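Local coordinates for uncharacterized protein (Corynebacterium diphtheriae, PDB 3V7B) that is of unknown function but carries a DUF2020 domain of the Mog1p/PsbP clan, folded as an antiparallel sheet with helices packed against it, at residues Asn40-Thr45 with Ser130-Ser135. Sequence-based numbering, arbitrary orientation.
Sequences NGQRMT and SNQQQS
The backbones of Asn40-Thr45 and Ser130-Ser135 come nearest at Asn40 and Gln132, whose CA atoms are 7.0 Å apart, and Gly41 turns the chain out of helix 33-40 with a positive phi of 112°. The contact ties together two connections flanking the antiparallel sheet of this DUF2020 domain, a fold consistent with its place in the Mog1p/PsbP clan: one leads from helix 33-40 to the edge strand 46-50, the other from the inner strand 124-130 to helix 135-149. The second loop is shaped by an ST turn: Ser130 OG, anti to its own backbone N, accepts from Gln132 N at 2.8 Å. The Asn40 side-chain amide lies in the buried part of the contact beside this hydroxyl, while Met141 of helix 135-149 touches both residues. Farther out, the extended side chain of Gln42 meets Asn131 tip to tip. Their amide planes stand nearly perpendicular, 84° apart, and Asn131 ND2 donates to Gln42 OE1 over 2.8 Å along a nearly straight N-H direction. The donor sits above the carbonyl plane of Gln42, yet the acceptor lies close to the amide plane of Asn131. Asn131 holds its CG in the crowded position between backbone N and carbonyl carbon, and its other amide atom, OD1, accepts from Gln132 NE2 at 2.8 Å. Both ends of this amide are therefore gripped, which fixes its rotation. Gln132 bends at chi2 (-70°) to fold back toward Asn131, and its NE2 comes to 3.5 Å from Gln42 CD, where the two side chains cross obliquely. Lys137 NZ of helix 135-149 donates a hydrogen bond to Asn40 O and a weak one to Gln132 OE1, linking the end of helix 33-40 to the loop after strand 124-130. Against the same carbonyl packs the aliphatic part of Gln132, with CG 3.3 Å from Asn40 O.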
loop_
_atom_site.group_PDB
_atom_site.type_symbol
_atom_site.label_atom_id
_atom_site.label_comp_id
_atom_site.label_asym_id
_atom_site.label_seq_id
_atom_site.Cartn_x
_atom_site.Cartn_y
_atom_site.Cartn_z
ATOM N N ASN A 40 7.725 9.765 3.518
ATOM C CA ASN A 40 6.518 9.895 4.393
ATOM C C ASN A 40 6.730 10.978 5.486
ATOM O O ASN A 40 5.844 11.754 5.742
ATOM C CB ASN A 40 6.094 8.585 4.990
ATOM C CG ASN A 40 4.632 8.558 5.385
ATOM O OD1 ASN A 40 4.286 8.300 6.535
ATOM N ND2 ASN A 40 3.789 8.723 4.429
ATOM N N GLY A 41 7.911 11.044 6.071
ATOM C CA GLY A 41 8.238 12.201 6.887
ATOM C C GLY A 41 8.383 11.983 8.371
ATOM O O GLY A 41 8.622 12.963 9.095
ATOM N N GLN A 42 8.307 10.741 8.823
ATOM C CA GLN A 42 8.454 10.441 10.241
ATOM C C GLN A 42 9.536 9.433 10.461
ATOM O O GLN A 42 9.711 8.496 9.660
ATOM C CB GLN A 42 7.164 9.897 10.837
ATOM C CG GLN A 42 6.004 10.863 10.753
ATOM C CD GLN A 42 4.723 10.303 11.402
ATOM O OE1 GLN A 42 4.469 9.100 11.385
ATOM N NE2 GLN A 42 3.964 11.186 12.027
ATOM N N ARG A 43 10.290 9.611 11.553
ATOM C CA ARG A 43 11.274 8.622 11.920
ATOM C C ARG A 43 10.732 7.198 12.133
ATOM O O ARG A 43 9.646 7.020 12.679
ATOM C CB ARG A 43 12.033 9.077 13.161
ATOM C CG ARG A 43 12.783 10.380 12.882
ATOM C CD ARG A 43 13.372 10.929 14.164
ATOM N NE ARG A 43 14.032 12.229 14.023
ATOM C CZ ARG A 43 13.401 13.414 14.053
ATOM N NH1 ARG A 43 12.076 13.490 14.173
ATOM N NH2 ARG A 43 14.079 14.553 13.971
HETATM N N MSE A 44 11.518 6.199 11.731
HETATM C CA MSE A 44 11.140 4.779 11.853
HETATM C C MSE A 44 11.373 4.206 13.251
HETATM O O MSE A 44 12.505 4.280 13.818
HETATM C CB MSE A 44 11.918 3.903 10.842
HETATM C CG MSE A 44 11.246 2.540 10.490
HETATM SE SE MSE A 44 9.726 2.773 9.296
HETATM C CE MSE A 44 10.607 3.469 7.758
ATOM N N THR A 45 10.333 3.616 13.795
ATOM C CA THR A 45 10.429 2.797 14.985
ATOM C C THR A 45 10.633 1.332 14.626
ATOM O O THR A 45 11.321 0.610 15.327
ATOM C CB THR A 45 9.148 2.880 15.834
ATOM O OG1 THR A 45 9.046 4.207 16.365
ATOM C CG2 THR A 45 9.278 1.955 17.003
ATOM N N SER A 130 -1.067 6.163 3.918
ATOM C CA SER A 130 -0.135 6.946 4.708
ATOM C C SER A 130 -0.882 7.657 5.825
ATOM O O SER A 130 -2.026 8.024 5.661
ATOM C CB SER A 130 0.537 8.015 3.847
ATOM O OG SER A 130 1.172 9.010 4.654
ATOM N N ASN A 131 -0.192 7.894 6.935
ATOM C CA ASN A 131 -0.784 8.650 8.055
ATOM C C ASN A 131 -0.703 10.148 7.812
ATOM O O ASN A 131 -1.137 10.919 8.658
ATOM C CB ASN A 131 -0.178 8.254 9.435
ATOM C CG ASN A 131 1.244 8.759 9.628
ATOM O OD1 ASN A 131 1.872 9.260 8.704
ATOM N ND2 ASN A 131 1.761 8.631 10.872
ATOM N N GLN A 132 -0.109 10.543 6.673
ATOM C CA GLN A 132 0.094 11.954 6.313
ATOM C C GLN A 132 -1.057 12.492 5.477
ATOM O O GLN A 132 -1.800 11.733 4.891
ATOM C CB GLN A 132 1.406 12.079 5.514
ATOM C CG GLN A 132 2.580 11.532 6.292
ATOM C CD GLN A 132 2.951 12.383 7.490
ATOM O OE1 GLN A 132 3.068 13.587 7.381
ATOM N NE2 GLN A 132 3.168 11.752 8.634
ATOM N N GLN A 133 -1.166 13.802 5.398
ATOM C CA GLN A 133 -2.296 14.414 4.738
ATOM C C GLN A 133 -2.118 14.551 3.246
ATOM O O GLN A 133 -3.103 14.770 2.541
ATOM C CB GLN A 133 -2.544 15.771 5.323
ATOM C CG GLN A 133 -2.852 15.677 6.804
ATOM C CD GLN A 133 -3.514 16.941 7.300
ATOM O OE1 GLN A 133 -4.369 17.517 6.603
ATOM N NE2 GLN A 133 -3.136 17.375 8.500
ATOM N N GLN A 134 -0.890 14.356 2.774
ATOM C CA GLN A 134 -0.541 14.550 1.337
ATOM C C GLN A 134 -0.578 13.288 0.566
ATOM O O GLN A 134 0.292 12.478 0.774
ATOM C CB GLN A 134 0.860 15.092 1.213
ATOM C CG GLN A 134 1.082 16.394 1.972
ATOM C CD GLN A 134 1.224 16.258 3.515
ATOM O OE1 GLN A 134 1.762 15.277 4.045
ATOM N NE2 GLN A 134 0.723 17.284 4.236
ATOM N N SER A 135 -1.499 13.170 -0.384
ATOM C CA SER A 135 -1.679 11.925 -1.150
ATOM C C SER A 135 -0.450 11.715 -2.083
ATOM O O SER A 135 -0.176 10.594 -2.532
ATOM C CB SER A 135 -2.985 11.966 -1.963
ATOM O OG SER A 135 -2.967 13.012 -2.900
#